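Local atomic coordinates of ABC transporter periplasmic peptide-binding protein (Pseudoalteromonas, PDB entry 4QFL), a protein that binds dipeptides in the periplasm and probably hands them to the membrane components of an ABC transporter for uptake into the cell. Residues R335-P340 with P446-T451; M392-Q397 with V407-Y412; V429-A434 with K457-W462. All blocks are in the same frame, centred on the assembly; numbering follows the deposited sequence.

Interaction 1 of 3, residues R335-P340 with P446-T451; sequences RSILPP and PLLSCT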
ATOM      1  N   ARG A 335       9.026  18.006  -1.659  1.00 21.37           N
ATOM      2  CA  ARG A 335       9.417  18.883  -2.767  1.00 21.05           C
ATOM      3  C   ARG A 335       8.873  18.367  -4.115  1.00 22.23           C
ATOM      4  O   ARG A 335       9.113  18.951  -5.177  1.00 21.15           O
ATOM      5  CB  ARG A 335      10.943  19.021  -2.812  1.00 18.79           C
ATOM      6  CG  ARG A 335      11.473  20.339  -2.244  1.00 25.40           C
ATOM      7  CD  ARG A 335      11.533  20.391  -0.724  1.00 27.15           C
ATOM      8  NE  ARG A 335      11.460  21.779  -0.270  1.00 32.10           N
ATOM      9  CZ  ARG A 335      11.738  22.201   0.958  1.00 28.55           C
ATOM     10  NH1 ARG A 335      12.128  21.347   1.892  1.00 30.55           N
ATOM     11  NH2 ARG A 335      11.627  23.489   1.249  1.00 32.65           N
ATOM     12  N   SER A 336       8.125  17.268  -4.047  1.00 19.37           N
ATOM     13  CA  SER A 336       7.527  16.622  -5.201  1.00 18.70           C
ATOM     14  C   SER A 336       6.659  15.526  -4.623  1.00 17.65           C
ATOM     15  O   SER A 336       6.754  15.246  -3.436  1.00 19.48           O
ATOM     16  CB  SER A 336       8.610  16.002  -6.075  1.00 19.14           C
ATOM     17  OG  SER A 336       8.026  15.148  -7.042  1.00 20.13           O
ATOM     18  N   ILE A 337       5.811  14.895  -5.428  1.00 18.79           N
ATOM     19  CA  ILE A 337       5.094  13.727  -4.922  1.00 17.28           C
ATOM     20  C   ILE A 337       6.081  12.608  -4.523  1.00 17.31           C
ATOM     21  O   ILE A 337       5.843  11.849  -3.572  1.00 18.06           O
ATOM     22  CB  ILE A 337       3.993  13.213  -5.905  1.00 15.94           C
ATOM     23  CG1 ILE A 337       3.120  12.168  -5.200  1.00 16.20           C
ATOM     24  CG2 ILE A 337       4.600  12.639  -7.179  1.00 15.87           C
ATOM     25  CD1 ILE A 337       1.948  11.669  -5.993  1.00 18.89           C
ATOM     26  N   LEU A 338       7.205  12.532  -5.223  1.00 16.34           N
ATOM     27  CA  LEU A 338       8.185  11.487  -4.964  1.00 18.11           C
ATOM     28  C   LEU A 338       9.071  11.859  -3.790  1.00 17.73           C
ATOM     29  O   LEU A 338       9.519  13.000  -3.699  1.00 18.71           O
ATOM     30  CB  LEU A 338       9.067  11.252  -6.201  1.00 16.88           C
ATOM     31  CG  LEU A 338       8.377  10.667  -7.433  1.00 18.33           C
ATOM     32  CD1 LEU A 338       9.379  10.369  -8.564  1.00 17.60           C
ATOM     33  CD2 LEU A 338       7.589   9.426  -7.049  1.00 15.82           C
ATOM     34  N   PRO A 339       9.334  10.895  -2.891  1.00 17.85           N
ATOM     35  CA  PRO A 339      10.289  11.115  -1.797  1.00 16.59           C
ATOM     36  C   PRO A 339      11.685  11.273  -2.383  1.00 17.67           C
ATOM     37  O   PRO A 339      11.933  10.761  -3.473  1.00 16.33           O
ATOM     38  CB  PRO A 339      10.184   9.827  -0.978  1.00 16.63           C
ATOM     39  CG  PRO A 339       9.667   8.798  -1.937  1.00 15.20           C
ATOM     40  CD  PRO A 339       8.751   9.541  -2.858  1.00 17.25           C
ATOM     41  N   PRO A 340      12.581  11.987  -1.684  1.00 17.33           N
ATOM     42  CA  PRO A 340      13.907  12.293  -2.225  1.00 17.05           C
ATOM     43  C   PRO A 340      14.763  11.059  -2.424  1.00 17.43           C
ATOM     44  O   PRO A 340      15.786  11.161  -3.093  1.00 16.94           O
ATOM     45  CB  PRO A 340      14.525  13.207  -1.157  1.00 17.22           C
ATOM     46  CG  PRO A 340      13.783  12.892   0.087  1.00 20.58           C
ATOM     47  CD  PRO A 340      12.377  12.591  -0.359  1.00 18.52           C
ATOM     48  N   PRO A 446      -0.666   3.525  -9.600  1.00 17.34           N
ATOM     49  CA  PRO A 446      -1.701   3.082  -8.651  1.00 16.24           C
ATOM     50  C   PRO A 446      -2.445   4.224  -7.968  1.00 19.26           C
ATOM     51  O   PRO A 446      -3.308   3.962  -7.129  1.00 22.51           O
ATOM     52  CB  PRO A 446      -0.913   2.315  -7.578  1.00 16.31           C
ATOM     53  CG  PRO A 446       0.483   2.149  -8.121  1.00 18.33           C
ATOM     54  CD  PRO A 446       0.693   3.283  -9.090  1.00 18.65           C
ATOM     55  N   LEU A 447      -2.118   5.467  -8.305  1.00 16.97           N
ATOM     56  CA  LEU A 447      -2.612   6.601  -7.542  1.00 19.08           C
ATOM     57  C   LEU A 447      -3.398   7.560  -8.382  1.00 18.88           C
ATOM     58  O   LEU A 447      -4.551   7.847  -8.083  1.00 21.68           O
ATOM     59  CB  LEU A 447      -1.442   7.377  -6.957  1.00 20.07           C
ATOM     60  CG  LEU A 447      -1.274   7.354  -5.449  1.00 21.18           C
ATOM     61  CD1 LEU A 447      -1.210   5.919  -4.966  1.00 22.53           C
ATOM     62  CD2 LEU A 447      -0.032   8.122  -5.067  1.00 19.56           C
ATOM     63  N   LEU A 448      -2.744   8.078  -9.421  1.00 18.54           N
ATOM     64  CA  LEU A 448      -3.272   9.192 -10.211  1.00 17.60           C
ATOM     65  C   LEU A 448      -3.712   8.881 -11.654  1.00 18.34           C
ATOM     66  O   LEU A 448      -4.203   9.764 -12.354  1.00 19.68           O
ATOM     67  CB  LEU A 448      -2.255  10.338 -10.224  1.00 18.56           C
ATOM     68  CG  LEU A 448      -2.115  11.106  -8.912  1.00 18.75           C
ATOM     69  CD1 LEU A 448      -1.014  12.141  -9.014  1.00 21.71           C
ATOM     70  CD2 LEU A 448      -3.423  11.764  -8.530  1.00 19.55           C
ATOM     71  N   SER A 449      -3.564   7.639 -12.096  1.00 16.99           N
ATOM     72  CA  SER A 449      -3.926   7.284 -13.468  1.00 17.33           C
ATOM     73  C   SER A 449      -5.432   7.203 -13.672  1.00 17.01           C
ATOM     74  O   SER A 449      -6.195   7.194 -12.716  1.00 18.29           O
ATOM     75  CB  SER A 449      -3.286   5.956 -13.869  1.00 18.94           C
ATOM     76  OG  SER A 449      -3.760   4.917 -13.029  1.00 18.16           O
ATOM     77  N   CYS A 450      -5.859   7.153 -14.926  1.00 17.82           N
ATOM     78  CA  CYS A 450      -7.277   6.962 -15.220  1.00 19.24           C
ATOM     79  C   CYS A 450      -7.777   5.608 -14.735  1.00 16.74           C
ATOM     80  O   CYS A 450      -8.838   5.526 -14.128  1.00 17.40           O
ATOM     81  CB  CYS A 450      -7.565   7.163 -16.703  1.00 21.94           C
ATOM     82  SG  CYS A 450      -7.523   8.924 -17.191  1.00 21.56           S
ATOM     83  N   THR A 451      -7.006   4.557 -14.979  1.00 18.67           N
ATOM     84  CA  THR A 451      -7.357   3.238 -14.466  1.00 18.08           C
ATOM     85  C   THR A 451      -7.438   3.232 -12.935  1.00 18.57           C
ATOM     86  O   THR A 451      -8.300   2.559 -12.360  1.00 19.84           O
ATOM     87  CB  THR A 451      -6.405   2.147 -14.963  1.00 16.65           C
ATOM     88  OG1 THR A 451      -5.057   2.521 -14.685  1.00 19.28           O
ATOM     89  CG2 THR A 451      -6.542   1.974 -16.447  1.00 19.88           C
TER

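Interaction 2 of 3, residues M392-Q397 with V407-Y412; sequences MAELMQ and VNIVEY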
ATOM      1  N   MET A 392      -3.374  17.033  11.999  1.00 20.15           N
ATOM      2  CA  MET A 392      -3.084  17.774  10.784  1.00 17.75           C
ATOM      3  C   MET A 392      -4.320  18.498  10.254  1.00 19.98           C
ATOM      4  O   MET A 392      -4.230  19.639   9.812  1.00 23.59           O
ATOM      5  CB  MET A 392      -2.524  16.856   9.703  1.00 16.98           C
ATOM      6  CG  MET A 392      -2.074  17.605   8.476  1.00 17.29           C
ATOM      7  SD  MET A 392      -1.320  16.545   7.238  1.00 20.47           S
ATOM      8  CE  MET A 392       0.040  15.837   8.164  1.00 19.77           C
ATOM      9  N   ALA A 393      -5.467  17.835  10.286  1.00 17.64           N
ATOM     10  CA  ALA A 393      -6.699  18.432   9.784  1.00 18.63           C
ATOM     11  C   ALA A 393      -7.150  19.603  10.662  1.00 21.95           C
ATOM     12  O   ALA A 393      -7.695  20.592  10.168  1.00 21.34           O
ATOM     13  CB  ALA A 393      -7.806  17.376   9.670  1.00 19.77           C
ATOM     14  N   GLU A 394      -6.914  19.489  11.964  1.00 20.86           N
ATOM     15  CA  GLU A 394      -7.224  20.575  12.878  1.00 22.83           C
ATOM     16  C   GLU A 394      -6.306  21.782  12.654  1.00 24.01           C
ATOM     17  O   GLU A 394      -6.750  22.927  12.716  1.00 26.44           O
ATOM     18  CB  GLU A 394      -7.164  20.096  14.330  1.00 24.80           C
ATOM     19  CG  GLU A 394      -8.253  19.082  14.671  1.00 26.33           C
ATOM     20  CD  GLU A 394      -7.997  18.337  15.977  1.00 25.83           C
ATOM     21  OE1 GLU A 394      -6.925  18.518  16.596  1.00 24.74           O
ATOM     22  OE2 GLU A 394      -8.880  17.559  16.380  1.00 29.48           O
ATOM     23  N   LEU A 395      -5.031  21.535  12.386  1.00 21.75           N
ATOM     24  CA  LEU A 395      -4.132  22.638  12.092  1.00 22.76           C
ATOM     25  C   LEU A 395      -4.568  23.355  10.819  1.00 26.21           C
ATOM     26  O   LEU A 395      -4.567  24.587  10.751  1.00 25.79           O
ATOM     27  CB  LEU A 395      -2.688  22.154  11.983  1.00 21.82           C
ATOM     28  CG  LEU A 395      -2.030  21.823  13.329  1.00 23.15           C
ATOM     29  CD1 LEU A 395      -0.922  20.802  13.161  1.00 22.50           C
ATOM     30  CD2 LEU A 395      -1.512  23.083  14.026  1.00 23.82           C
ATOM     31  N   MET A 396      -4.954  22.584   9.808  1.00 23.31           N
ATOM     32  CA  MET A 396      -5.384  23.165   8.536  1.00 27.14           C
ATOM     33  C   MET A 396      -6.710  23.909   8.679  1.00 24.09           C
ATOM     34  O   MET A 396      -6.928  24.936   8.038  1.00 23.46           O
ATOM     35  CB  MET A 396      -5.485  22.085   7.463  1.00 25.85           C
ATOM     36  CG  MET A 396      -4.153  21.461   7.100  1.00 24.23           C
ATOM     37  SD  MET A 396      -4.402  19.977   6.118  1.00 25.86           S
ATOM     38  CE  MET A 396      -3.270  20.291   4.770  1.00 26.39           C
ATOM     39  N   GLN A 397      -7.581  23.381   9.530  1.00 23.81           N
ATOM     40  CA  GLN A 397      -8.848  24.013   9.873  1.00 24.59           C
ATOM     41  C   GLN A 397      -8.612  25.437  10.397  1.00 27.70           C
ATOM     42  O   GLN A 397      -9.233  26.392   9.930  1.00 28.39           O
ATOM     43  CB  GLN A 397      -9.572  23.151  10.906  1.00 24.39           C
ATOM     44  CG  GLN A 397     -10.842  23.736  11.493  1.00 24.84           C
ATOM     45  CD  GLN A 397     -11.571  22.740  12.387  1.00 26.89           C
ATOM     46  OE1 GLN A 397     -11.101  22.384  13.474  1.00 28.30           O
ATOM     47  NE2 GLN A 397     -12.728  22.280  11.929  1.00 25.76           N
ATOM     48  N   VAL A 407     -13.696  24.850   7.442  1.00 25.42           N
ATOM     49  CA  VAL A 407     -13.458  23.421   7.318  1.00 23.97           C
ATOM     50  C   VAL A 407     -14.244  22.624   8.348  1.00 25.02           C
ATOM     51  O   VAL A 407     -14.250  22.947   9.537  1.00 23.87           O
ATOM     52  CB  VAL A 407     -11.960  23.078   7.481  1.00 22.41           C
ATOM     53  CG1 VAL A 407     -11.772  21.578   7.507  1.00 22.11           C
ATOM     54  CG2 VAL A 407     -11.142  23.702   6.372  1.00 22.48           C
ATOM     55  N   ASN A 408     -14.908  21.572   7.890  1.00 23.25           N
ATOM     56  CA  ASN A 408     -15.420  20.576   8.805  1.00 22.36           C
ATOM     57  C   ASN A 408     -14.614  19.298   8.598  1.00 23.50           C
ATOM     58  O   ASN A 408     -14.265  18.954   7.471  1.00 22.72           O
ATOM     59  CB  ASN A 408     -16.902  20.337   8.569  1.00 25.10           C
ATOM     60  CG  ASN A 408     -17.173  19.646   7.253  1.00 23.74           C
ATOM     61  OD1 ASN A 408     -16.916  20.198   6.183  1.00 27.40           O
ATOM     62  ND2 ASN A 408     -17.702  18.433   7.322  1.00 24.91           N
ATOM     63  N   ILE A 409     -14.306  18.602   9.683  1.00 22.78           N
ATOM     64  CA  ILE A 409     -13.443  17.427   9.608  1.00 21.16           C
ATOM     65  C   ILE A 409     -14.253  16.139   9.651  1.00 19.29           C
ATOM     66  O   ILE A 409     -15.056  15.945  10.553  1.00 19.90           O
ATOM     67  CB  ILE A 409     -12.398  17.446  10.744  1.00 21.86           C
ATOM     68  CG1 ILE A 409     -11.526  18.701  10.629  1.00 21.74           C
ATOM     69  CG2 ILE A 409     -11.546  16.179  10.714  1.00 22.96           C
ATOM     70  CD1 ILE A 409     -10.443  18.806  11.690  1.00 25.03           C
ATOM     71  N   VAL A 410     -14.041  15.264   8.676  1.00 17.83           N
ATOM     72  CA  VAL A 410     -14.767  14.001   8.629  1.00 19.18           C
ATOM     73  C   VAL A 410     -13.843  12.819   8.900  1.00 21.60           C
ATOM     74  O   VAL A 410     -12.740  12.741   8.364  1.00 20.15           O
ATOM     75  CB  VAL A 410     -15.429  13.784   7.270  1.00 19.73           C
ATOM     76  CG1 VAL A 410     -16.032  12.405   7.201  1.00 21.05           C
ATOM     77  CG2 VAL A 410     -16.494  14.846   7.032  1.00 22.12           C
ATOM     78  N   GLU A 411     -14.293  11.899   9.735  1.00 20.39           N
ATOM     79  CA  GLU A 411     -13.459  10.766  10.093  1.00 20.42           C
ATOM     80  C   GLU A 411     -14.303   9.517  10.343  1.00 22.20           C
ATOM     81  O   GLU A 411     -15.343   9.583  10.993  1.00 23.30           O
ATOM     82  CB  GLU A 411     -12.641  11.129  11.331  1.00 23.09           C
ATOM     83  CG  GLU A 411     -11.471  10.204  11.637  1.00 26.03           C
ATOM     84  CD  GLU A 411     -10.706  10.638  12.876  1.00 26.65           C
ATOM     85  OE1 GLU A 411     -11.213  11.523  13.604  1.00 26.25           O
ATOM     86  OE2 GLU A 411      -9.601  10.096  13.123  1.00 27.58           O
ATOM     87  N   TYR A 412     -13.860   8.381   9.814  1.00 20.94           N
ATOM     88  CA  TYR A 412     -14.540   7.107  10.035  1.00 19.70           C
ATOM     89  C   TYR A 412     -13.507   6.006  10.236  1.00 18.86           C
ATOM     90  O   TYR A 412     -12.334   6.190   9.926  1.00 20.85           O
ATOM     91  CB  TYR A 412     -15.438   6.736   8.847  1.00 21.54           C
ATOM     92  CG  TYR A 412     -16.527   7.736   8.501  1.00 21.53           C
ATOM     93  CD1 TYR A 412     -17.743   7.722   9.155  1.00 24.04           C
ATOM     94  CD2 TYR A 412     -16.334   8.677   7.508  1.00 22.02           C
ATOM     95  CE1 TYR A 412     -18.739   8.639   8.842  1.00 28.52           C
ATOM     96  CE2 TYR A 412     -17.320   9.594   7.182  1.00 26.03           C
ATOM     97  CZ  TYR A 412     -18.518   9.575   7.852  1.00 28.31           C
ATOM     98  OH  TYR A 412     -19.498  10.490   7.524  1.00 34.95           O
TER
HETATM   99  O   HOH W   1     -14.830  19.944  12.479  1.00 23.35           O
HETATM  100  O   HOH W   2     -11.294  26.563   8.601  1.00 27.00           O

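Interaction 3 of 3, residues V429-A434 with K457-W462; sequences VLLGWA and KNPANW. With ALA (alanine), chain C; PHE (phenylalanine), chain D.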
ATOM      1  N   VAL A 429      -9.226  15.203   1.188  1.00 16.67           N
ATOM      2  CA  VAL A 429      -8.826  14.167   2.126  1.00 15.21           C
ATOM      3  C   VAL A 429      -7.327  14.198   2.355  1.00 14.54           C
ATOM      4  O   VAL A 429      -6.546  14.495   1.445  1.00 17.34           O
ATOM      5  CB  VAL A 429      -9.208  12.764   1.617  1.00 15.88           C
ATOM      6  CG1 VAL A 429      -8.631  12.541   0.233  1.00 17.81           C
ATOM      7  CG2 VAL A 429      -8.727  11.686   2.584  1.00 15.67           C
ATOM      8  N   LEU A 430      -6.950  13.879   3.586  1.00 16.08           N
ATOM      9  CA  LEU A 430      -5.567  13.666   3.948  1.00 15.03           C
ATOM     10  C   LEU A 430      -5.309  12.181   3.810  1.00 14.42           C
ATOM     11  O   LEU A 430      -5.857  11.381   4.551  1.00 15.45           O
ATOM     12  CB  LEU A 430      -5.320  14.096   5.394  1.00 16.28           C
ATOM     13  CG  LEU A 430      -5.512  15.582   5.678  1.00 18.04           C
ATOM     14  CD1 LEU A 430      -5.406  15.861   7.169  1.00 18.96           C
ATOM     15  CD2 LEU A 430      -4.520  16.410   4.880  1.00 20.57           C
ATOM     16  N   LEU A 431      -4.481  11.823   2.843  1.00 15.54           N
ATOM     17  CA  LEU A 431      -4.141  10.434   2.610  1.00 14.70           C
ATOM     18  C   LEU A 431      -2.686  10.358   2.158  1.00 16.82           C
ATOM     19  O   LEU A 431      -1.890  11.231   2.461  1.00 16.24           O
ATOM     20  CB  LEU A 431      -5.058   9.826   1.545  1.00 13.57           C
ATOM     21  CG  LEU A 431      -5.918   8.655   2.024  1.00 18.80           C
ATOM     22  CD1 LEU A 431      -7.069   8.353   1.076  1.00 16.74           C
ATOM     23  CD2 LEU A 431      -5.068   7.423   2.269  1.00 15.70           C
ATOM     24  N   GLY A 432      -2.343   9.309   1.427  1.00 14.75           N
ATOM     25  CA  GLY A 432      -0.995   9.178   0.921  1.00 15.30           C
ATOM     26  C   GLY A 432      -0.747   7.790   0.384  1.00 14.81           C
ATOM     27  O   GLY A 432      -1.678   7.058   0.081  1.00 16.62           O
ATOM     28  N   TRP A 433       0.521   7.432   0.270  1.00 15.01           N
ATOM     29  CA  TRP A 433       0.877   6.141  -0.267  1.00 12.41           C
ATOM     30  C   TRP A 433       2.180   5.685   0.349  1.00 15.94           C
ATOM     31  O   TRP A 433       3.150   6.438   0.400  1.00 15.59           O
ATOM     32  CB  TRP A 433       1.037   6.258  -1.775  1.00 14.44           C
ATOM     33  CG  TRP A 433       1.195   4.967  -2.521  1.00 15.67           C
ATOM     34  CD1 TRP A 433       2.309   4.544  -3.196  1.00 17.59           C
ATOM     35  CD2 TRP A 433       0.205   3.940  -2.705  1.00 17.47           C
ATOM     36  NE1 TRP A 433       2.071   3.323  -3.779  1.00 15.71           N
ATOM     37  CE2 TRP A 433       0.790   2.930  -3.492  1.00 18.14           C
ATOM     38  CE3 TRP A 433      -1.117   3.778  -2.281  1.00 20.83           C
ATOM     39  CZ2 TRP A 433       0.099   1.775  -3.859  1.00 17.39           C
ATOM     40  CZ3 TRP A 433      -1.802   2.617  -2.648  1.00 17.24           C
ATOM     41  CH2 TRP A 433      -1.196   1.640  -3.419  1.00 17.41           C
ATOM     42  N   ALA A 434       2.188   4.454   0.839  1.00 14.56           N
ATOM     43  CA  ALA A 434       3.425   3.796   1.205  1.00 15.96           C
ATOM     44  C   ALA A 434       3.868   2.864   0.061  1.00 15.33           C
ATOM     45  O   ALA A 434       3.212   1.872  -0.246  1.00 15.87           O
ATOM     46  CB  ALA A 434       3.256   3.041   2.508  1.00 14.32           C
ATOM     47  N   LYS A 457      -9.526   4.193  -6.592  1.00 18.53           N
ATOM     48  CA  LYS A 457      -8.303   4.269  -5.790  1.00 18.96           C
ATOM     49  C   LYS A 457      -7.551   5.594  -5.929  1.00 18.13           C
ATOM     50  O   LYS A 457      -6.465   5.762  -5.384  1.00 20.71           O
ATOM     51  CB  LYS A 457      -7.387   3.088  -6.112  1.00 18.59           C
ATOM     52  CG  LYS A 457      -7.941   1.745  -5.611  1.00 20.58           C
ATOM     53  CD  LYS A 457      -8.452   1.859  -4.174  1.00 19.04           C
ATOM     54  CE  LYS A 457      -8.583   0.509  -3.507  1.00 20.19           C
ATOM     55  NZ  LYS A 457      -9.264   0.643  -2.196  1.00 23.91           N
ATOM     56  N   ASN A 458      -8.137   6.534  -6.662  1.00 17.25           N
ATOM     57  CA  ASN A 458      -7.526   7.838  -6.879  1.00 17.32           C
ATOM     58  C   ASN A 458      -8.228   8.885  -6.015  1.00 17.19           C
ATOM     59  O   ASN A 458      -9.329   9.312  -6.339  1.00 19.71           O
ATOM     60  CB  ASN A 458      -7.654   8.207  -8.354  1.00 15.24           C
ATOM     61  CG  ASN A 458      -7.035   9.542  -8.684  1.00 17.35           C
ATOM     62  OD1 ASN A 458      -6.736  10.339  -7.805  1.00 17.88           O
ATOM     63  ND2 ASN A 458      -6.841   9.795  -9.969  1.00 18.87           N
ATOM     64  N   PRO A 459      -7.602   9.300  -4.906  1.00 17.04           N
ATOM     65  CA  PRO A 459      -8.281  10.202  -3.967  1.00 18.17           C
ATOM     66  C   PRO A 459      -8.541  11.598  -4.550  1.00 16.05           C
ATOM     67  O   PRO A 459      -9.319  12.353  -3.993  1.00 15.02           O
ATOM     68  CB  PRO A 459      -7.309  10.279  -2.777  1.00 16.73           C
ATOM     69  CG  PRO A 459      -6.420   9.100  -2.928  1.00 18.34           C
ATOM     70  CD  PRO A 459      -6.290   8.865  -4.400  1.00 18.98           C
ATOM     71  N   ALA A 460      -7.904  11.926  -5.669  1.00 16.42           N
ATOM     72  CA  ALA A 460      -8.163  13.201  -6.331  1.00 16.78           C
ATOM     73  C   ALA A 460      -9.277  13.109  -7.384  1.00 15.80           C
ATOM     74  O   ALA A 460      -9.654  14.108  -7.992  1.00 16.63           O
ATOM     75  CB  ALA A 460      -6.885  13.738  -6.959  1.00 17.75           C
ATOM     76  N   ASN A 461      -9.795  11.908  -7.603  1.00 17.59           N
ATOM     77  CA  ASN A 461     -10.868  11.725  -8.562  1.00 19.50           C
ATOM     78  C   ASN A 461     -10.493  12.431  -9.854  1.00 18.25           C
ATOM     79  O   ASN A 461     -11.270  13.204 -10.403  1.00 19.52           O
ATOM     80  CB  ASN A 461     -12.152  12.317  -7.995  1.00 19.43           C
ATOM     81  CG  ASN A 461     -13.399  11.791  -8.682  1.00 20.05           C
ATOM     82  OD1 ASN A 461     -13.354  10.808  -9.438  1.00 18.57           O
ATOM     83  ND2 ASN A 461     -14.530  12.436  -8.409  1.00 20.22           N
ATOM     84  N   TRP A 462      -9.284  12.159 -10.324  1.00 17.95           N
ATOM     85  CA  TRP A 462      -8.650  12.941 -11.387  1.00 18.62           C
ATOM     86  C   TRP A 462      -8.223  12.054 -12.549  1.00 21.11           C
ATOM     87  O   TRP A 462      -7.229  11.321 -12.466  1.00 20.13           O
ATOM     88  CB  TRP A 462      -7.434  13.651 -10.796  1.00 19.32           C
ATOM     89  CG  TRP A 462      -6.729  14.684 -11.625  1.00 17.76           C
ATOM     90  CD1 TRP A 462      -7.192  15.928 -11.968  1.00 17.90           C
ATOM     91  CD2 TRP A 462      -5.382  14.602 -12.135  1.00 20.32           C
ATOM     92  NE1 TRP A 462      -6.231  16.606 -12.684  1.00 20.04           N
ATOM     93  CE2 TRP A 462      -5.115  15.820 -12.796  1.00 18.61           C
ATOM     94  CE3 TRP A 462      -4.387  13.613 -12.102  1.00 18.18           C
ATOM     95  CZ2 TRP A 462      -3.886  16.075 -13.418  1.00 17.71           C
ATOM     96  CZ3 TRP A 462      -3.165  13.870 -12.727  1.00 17.40           C
ATOM     97  CH2 TRP A 462      -2.930  15.091 -13.373  1.00 18.10           C
TER
HETATM   98  N   ALA C 601       0.711   0.886  -0.982  1.00 15.29           N
HETATM   99  CA  ALA C 601      -0.408   0.560  -0.103  1.00 16.46           C
HETATM  100  C   ALA C 601      -0.796   1.766   0.751  1.00 17.93           C
HETATM  101  O   ALA C 601       0.048   2.602   1.071  1.00 20.32           O
HETATM  102  CB  ALA C 601      -0.062  -0.639   0.783  1.00 15.89           C
HETATM  103  N   PHE D 602      -2.076   1.860   1.107  1.00 18.48           N
HETATM  104  CA  PHE D 602      -2.558   2.903   2.005  1.00 15.77           C
HETATM  105  C   PHE D 602      -2.088   2.626   3.414  1.00 17.59           C
HETATM  106  O   PHE D 602      -1.802   3.547   4.171  1.00 19.81           O
HETATM  107  CB  PHE D 602      -4.083   2.937   2.005  1.00 14.98           C
HETATM  108  CG  PHE D 602      -4.676   3.473   0.749  1.00 18.26           C
HETATM  109  CD1 PHE D 602      -4.214   4.657   0.197  1.00 17.50           C
HETATM  110  CD2 PHE D 602      -5.702   2.802   0.122  1.00 17.51           C
HETATM  111  CE1 PHE D 602      -4.763   5.162  -0.949  1.00 19.15           C
HETATM  112  CE2 PHE D 602      -6.259   3.301  -1.026  1.00 18.40           C
HETATM  113  CZ  PHE D 602      -5.790   4.480  -1.568  1.00 18.37           C
HETATM  114  OXT PHE D 602      -1.992   1.468   3.825  1.00 16.78           O

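Interaction 1 of 3, residues R335-P340 with P446-T451
A single methyl group carries this whole contact: CD1 of Ile-337 reaches two consecutive leucines, while the backbones stay far apart, with the nearest CA atoms, those of Ile-337 and Leu-447, 10.8 Å from each other. The isoleucine does this by stretching out fully. CG1 lies opposite the main-chain nitrogen (chi1 -169°) and chi2 is also trans, which puts CD1 at the very end of the reach. There it lies 4.2 Å from Leu-447 CD2 and 4.3 Å from Leu-448 CD1, so one branch of each leucine is used. Ile-337 and Leu-447 run past each other in opposite directions.

Each side has its own polar bracing. Ser-336 OG accepts from Leu-338 N at 3.3 Å, an ST turn that sets the bend around Ile-337. Ser-449 is the N-cap of the short helix that follows, which includes Cys-450, disulfide-bonded to Cys-463. Ile-494 of helix 480-497 and Leu-500 of strand 500-513 touch both Ile-337 and Leu-448, and Trp-433 packs on Leu-447. The meeting is therefore one point in a larger buried apolar cluster behind the dipeptide pocket; with only methyl groups touching at van der Waals range, it is held by shape and exclusion of water and carries little directional preference.

Interaction 2 of 3, residues M392-Q397 with V407-Y412
Gln-397 swings CG to the side opposite its own nitrogen (chi1 173°) and stays extended through chi2, which carries the carboxamide off the helix and across to Val-407. Ile-409 turns its CG1 away from its carbonyl carbon and also runs on extended, driving CD1 into the helix surface. The two side chains cross at about a right angle.

The polar half of the contact centres on Gln-397 NE2. It donates to Val-407 O at 2.9 Å, nearly straight at 162°; the acceptor lies in the plane of the amide, but the donor sits 43° above the carbonyl plane of Val-407, so the approach comes over that group. The same nitrogen also gives a hydrogen to a water 3.2 Å away, which takes a second one from Ile-409 N at 3.1 Å. Two donations thus fix the rotation of the carboxamide. A second water lies between Gln-397 O and Val-407 N, but its distance to the former is too short for the bridge to be relied on.

The apolar half is tight. Ile-409 CD1 lies 3.5 Å from the carbonyl carbon of Ala-393 and 3.6 Å from the CB of that residue, and Glu-394 CG passes 3.7 Å from the same methyl. At Val-407, CB rests against CA and CB of Gln-397.

Helix 392-397 and strand 407-410 run almost antiparallel, their axes 8.7 Å apart, as expected for the return leg of a beta-alpha-beta unit: strand 373-378, helix 389-401, strand 406-410. Strand 406-410 pairs in parallel with 373-378, whose Ile-376 touches Val-407. Helix 319-325 packs on Met-392 and Leu-395, and Leu-430 of strand 428-434 meets the helix at Ala-393 and Met-396.

Interaction 3 of 3, residues V429-A434 with K457-W462
Just ahead of Pro-459, the residue that meets Val-429 and Leu-431, the loop passes Lys-457, whose chain bends at chi2 and brings CD to 4.1 Å from CE2 of the bound phenylalanine. Asn-458 comes next and starts a type I turn: its O takes the N-H of Asn-461 at 2.9 Å, while its OD1 also accepts from Ala-460 N in an Asx turn. ND2 of the same amide is hydrogen-bonded to Thr-453 OG1.

That doubly braced turn presents the ring of Pro-459 to strand 428-434. Pro-459 CB lies 4.0 Å from Val-429 CG1, and Pro-459 CG lies 4.1 Å from Leu-431 CD1, the leucine crossing the ring at about a right angle. Leu-431 is forked between two neighbours, since its other methyl, CD2, sits 3.6 Å from CD1 of the ligand phenylalanine. The strand is a wall of the dipeptide pocket in this periplasmic binding protein. Near its end, Trp-433 offers a face to the ligand alanine N, 3.0 Å above the ring plane, and Ala-434 N and O form hydrogen bonds with the alanine O and N, both at 2.8 Å.

Past the proline, Ala-460 pairs through its backbone with Thr-299, next to strand 291-297. Trp-462 then turns its indole onto Leu-448 and meets the ring of Phe-467.

How the interactions relate
Strand 428-434 ties the three contacts together. Interactions 1 and 3 lie closest, centres about 9 Å apart, and touch directly: Leu-447 CD1 is 3.3 Å from Trp-433 CD2, and Leu-447 O is 3.1 Å from Asn-458 CG. The Leu-447 side chain is about 5 Å from the bound phenylalanine, so interaction 1 is second shell to a pocket that interaction 3 lines. Interaction 2 is about 16 Å from interaction 3 between centres and joins it through Leu-430, whose CD1 is 3.7 Å from Ala-393 N. Interactions 1 and 2 do not touch, although 392-397 and 407-412 are nested in the chain between 335-340 and 446-451.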